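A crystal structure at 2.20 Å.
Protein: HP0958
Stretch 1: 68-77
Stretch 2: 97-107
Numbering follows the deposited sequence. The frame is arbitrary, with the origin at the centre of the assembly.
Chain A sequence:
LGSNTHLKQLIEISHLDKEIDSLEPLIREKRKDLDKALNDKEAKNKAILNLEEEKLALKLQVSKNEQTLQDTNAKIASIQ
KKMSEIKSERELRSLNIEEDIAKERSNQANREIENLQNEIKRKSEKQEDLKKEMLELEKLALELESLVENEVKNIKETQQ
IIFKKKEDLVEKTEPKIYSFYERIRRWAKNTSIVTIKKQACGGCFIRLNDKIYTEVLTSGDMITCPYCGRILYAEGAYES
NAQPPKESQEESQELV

Stretch 1 (68-77) TLQDTNAKIA
Stretch 2 97-107: IEEDIAKERSN

A serine is the knob of this helix pair: the side chain of Ser 106 sits in a hole formed by Leu 69, Thr 72, Asn 73 and Ile 76. Both stretches are helical throughout, with phi/psi near -62/-43, and both helices continue beyond their ends. They run antiparallel at 158° (signed crossing angle -158°), and their axes approach to 9.3 Å. The register sets Leu 69 CA 5.8 Å from Ser 106 CA and Ile 76 CA 6.0 Å from Glu 99 CA.

Ser 106 (chi1 152°, t) accepts a weak hydrogen bond from Asn 73 (m), ND2 to OG 3.5 Å. Leu 69 (t, p) brings CD1 to 3.6 Å from Ser 106 OG. Thr 72 (m) points toward the partner helix. Its CG2 packs 3.2 Å from Ala 102 O and 3.7 Å from Ser 106 CB. Its OG1 instead bonds back to Thr 68 O at 2.8 Å, so the hydroxyl is satisfied within its own helix.

Ile 76 (m, t) covers the apolar part. Its CG1 lies 3.7 Å from Ala 102 CB. Its CD1 reaches Ser 106 CB at 4.1 Å. Lys 75 (t, p, t, t) places NZ 4.3 Å from Glu 98 OE2, too far for a salt bridge. The contact buries 372 Å².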

# COMPACT_ATOMS: atom_id res chain seq x y z
N THR A 68 -29.49 33.17 -5.98
CA THR A 68 -30.90 32.93 -6.32
C THR A 68 -31.83 33.44 -5.21
O THR A 68 -32.90 33.98 -5.48
CB THR A 68 -31.19 31.46 -6.64
OG1 THR A 68 -31.12 30.70 -5.43
CG2 THR A 68 -30.17 30.90 -7.63
N LEU A 69 -31.41 33.28 -3.96
CA LEU A 69 -32.12 33.86 -2.83
C LEU A 69 -32.18 35.40 -2.90
O LEU A 69 -33.22 36.00 -2.59
CB LEU A 69 -31.46 33.42 -1.53
CG LEU A 69 -31.96 33.97 -0.20
CD1 LEU A 69 -33.42 33.59 0.07
CD2 LEU A 69 -31.07 33.42 0.88
N GLN A 70 -31.08 36.02 -3.32
CA GLN A 70 -31.05 37.46 -3.59
C GLN A 70 -32.03 37.84 -4.71
O GLN A 70 -32.75 38.83 -4.59
CB GLN A 70 -29.62 37.93 -3.93
CG GLN A 70 -29.48 39.47 -4.14
CD GLN A 70 -28.07 39.93 -4.55
OE1 GLN A 70 -27.13 39.14 -4.62
NE2 GLN A 70 -27.94 41.23 -4.82
N ASP A 71 -32.05 37.06 -5.78
CA ASP A 71 -32.99 37.23 -6.90
C ASP A 71 -34.43 37.09 -6.42
O ASP A 71 -35.29 37.91 -6.74
CB ASP A 71 -32.71 36.20 -7.99
CG ASP A 71 -31.41 36.45 -8.74
OD1 ASP A 71 -30.87 37.59 -8.69
OD2 ASP A 71 -30.90 35.51 -9.39
N THR A 72 -34.68 36.06 -5.63
CA THR A 72 -36.02 35.77 -5.12
C THR A 72 -36.55 36.90 -4.25
O THR A 72 -37.69 37.32 -4.41
CB THR A 72 -36.04 34.40 -4.41
OG1 THR A 72 -35.65 33.42 -5.36
CG2 THR A 72 -37.42 34.03 -3.91
N ASN A 73 -35.71 37.39 -3.34
CA ASN A 73 -36.06 38.49 -2.44
C ASN A 73 -36.31 39.80 -3.20
O ASN A 73 -37.22 40.55 -2.83
CB ASN A 73 -34.98 38.68 -1.36
CG ASN A 73 -34.94 37.53 -0.35
OD1 ASN A 73 -33.95 37.33 0.38
ND2 ASN A 73 -36.02 36.77 -0.29
N ALA A 74 -35.53 40.05 -4.25
CA ALA A 74 -35.79 41.20 -5.14
C ALA A 74 -37.14 41.05 -5.82
O ALA A 74 -37.88 42.03 -5.99
CB ALA A 74 -34.69 41.34 -6.19
N LYS A 75 -37.49 39.82 -6.20
CA LYS A 75 -38.81 39.57 -6.80
C LYS A 75 -39.93 39.83 -5.77
O LYS A 75 -40.93 40.49 -6.06
CB LYS A 75 -38.88 38.16 -7.38
CG LYS A 75 -40.20 37.79 -8.03
CD LYS A 75 -40.40 38.47 -9.37
CE LYS A 75 -41.88 38.51 -9.73
NZ LYS A 75 -42.18 39.61 -10.70
N ILE A 76 -39.73 39.34 -4.55
CA ILE A 76 -40.69 39.64 -3.48
C ILE A 76 -40.90 41.15 -3.34
O ILE A 76 -42.04 41.63 -3.47
CB ILE A 76 -40.29 38.96 -2.15
CG1 ILE A 76 -40.33 37.42 -2.33
CG2 ILE A 76 -41.24 39.38 -1.04
CD1 ILE A 76 -39.72 36.58 -1.18
N ALA A 77 -39.81 41.89 -3.12
CA ALA A 77 -39.83 43.36 -3.09
C ALA A 77 -40.59 43.96 -4.28
O ALA A 77 -41.46 44.84 -4.11
CB ALA A 77 -38.40 43.90 -3.04
N ILE A 97 -50.78 35.82 -3.74
CA ILE A 97 -50.51 34.44 -4.07
C ILE A 97 -49.19 34.33 -4.85
O ILE A 97 -48.37 33.46 -4.55
CB ILE A 97 -51.73 33.81 -4.80
CG1 ILE A 97 -52.89 33.63 -3.79
CG2 ILE A 97 -51.36 32.48 -5.45
CD1 ILE A 97 -54.19 33.11 -4.38
N GLU A 98 -48.99 35.23 -5.81
CA GLU A 98 -47.70 35.42 -6.49
C GLU A 98 -46.59 35.54 -5.45
O GLU A 98 -45.55 34.89 -5.52
CB GLU A 98 -47.75 36.72 -7.29
CG GLU A 98 -47.42 36.62 -8.78
CD GLU A 98 -46.09 35.97 -9.06
OE1 GLU A 98 -45.96 34.75 -8.82
OE2 GLU A 98 -45.17 36.67 -9.55
N GLU A 99 -46.85 36.39 -4.47
CA GLU A 99 -45.92 36.62 -3.39
C GLU A 99 -45.72 35.36 -2.58
O GLU A 99 -44.59 35.03 -2.21
CB GLU A 99 -46.42 37.77 -2.51
CG GLU A 99 -45.47 38.19 -1.42
CD GLU A 99 -46.22 38.84 -0.28
OE1 GLU A 99 -45.58 39.23 0.72
OE2 GLU A 99 -47.47 38.93 -0.37
N ASP A 100 -46.80 34.63 -2.31
CA ASP A 100 -46.68 33.37 -1.54
C ASP A 100 -45.79 32.29 -2.17
O ASP A 100 -45.07 31.61 -1.46
CB ASP A 100 -48.07 32.80 -1.25
CG ASP A 100 -48.71 33.44 -0.02
OD1 ASP A 100 -47.97 33.77 0.95
OD2 ASP A 100 -49.94 33.58 -0.04
N ILE A 101 -45.85 32.15 -3.49
CA ILE A 101 -44.97 31.22 -4.22
C ILE A 101 -43.52 31.68 -4.06
O ILE A 101 -42.63 30.87 -3.80
CB ILE A 101 -45.38 31.10 -5.73
CG1 ILE A 101 -46.52 30.09 -5.92
CG2 ILE A 101 -44.22 30.65 -6.60
CD1 ILE A 101 -47.85 30.72 -6.21
N ALA A 102 -43.31 32.97 -4.23
CA ALA A 102 -41.98 33.54 -4.13
C ALA A 102 -41.40 33.40 -2.72
O ALA A 102 -40.23 33.11 -2.57
CB ALA A 102 -41.99 35.00 -4.57
N LYS A 103 -42.24 33.60 -1.69
CA LYS A 103 -41.86 33.32 -0.29
C LYS A 103 -41.44 31.88 -0.07
O LYS A 103 -40.46 31.62 0.62
CB LYS A 103 -43.01 33.62 0.68
CG LYS A 103 -42.91 34.96 1.41
CD LYS A 103 -44.25 35.33 2.11
CE LYS A 103 -44.03 35.97 3.48
NZ LYS A 103 -42.92 36.99 3.49
N GLU A 104 -42.19 30.94 -0.64
CA GLU A 104 -41.84 29.53 -0.51
C GLU A 104 -40.50 29.22 -1.14
O GLU A 104 -39.73 28.49 -0.56
CB GLU A 104 -42.93 28.59 -1.04
CG GLU A 104 -43.57 27.72 0.03
CD GLU A 104 -42.56 26.92 0.88
OE1 GLU A 104 -41.92 25.95 0.41
OE2 GLU A 104 -42.44 27.26 2.08
N ARG A 105 -40.22 29.80 -2.31
CA ARG A 105 -38.94 29.55 -2.97
C ARG A 105 -37.80 30.11 -2.12
O ARG A 105 -36.76 29.48 -1.96
CB ARG A 105 -38.92 30.10 -4.40
CG ARG A 105 -40.00 29.47 -5.31
CD ARG A 105 -39.83 29.83 -6.78
NE ARG A 105 -40.40 28.77 -7.61
CZ ARG A 105 -41.41 28.92 -8.45
NH1 ARG A 105 -41.98 30.10 -8.63
NH2 ARG A 105 -41.85 27.87 -9.13
N SER A 106 -38.03 31.27 -1.52
CA SER A 106 -37.04 31.84 -0.62
C SER A 106 -36.87 30.97 0.64
O SER A 106 -35.74 30.81 1.12
CB SER A 106 -37.37 33.30 -0.31
OG SER A 106 -36.88 33.66 0.96
N ASN A 107 -37.95 30.37 1.15
CA ASN A 107 -37.81 29.39 2.25
C ASN A 107 -37.01 28.14 1.89
O ASN A 107 -36.26 27.63 2.72
CB ASN A 107 -39.15 28.94 2.84
CG ASN A 107 -39.98 30.10 3.37
OD1 ASN A 107 -39.47 31.18 3.63
ND2 ASN A 107 -41.29 29.86 3.53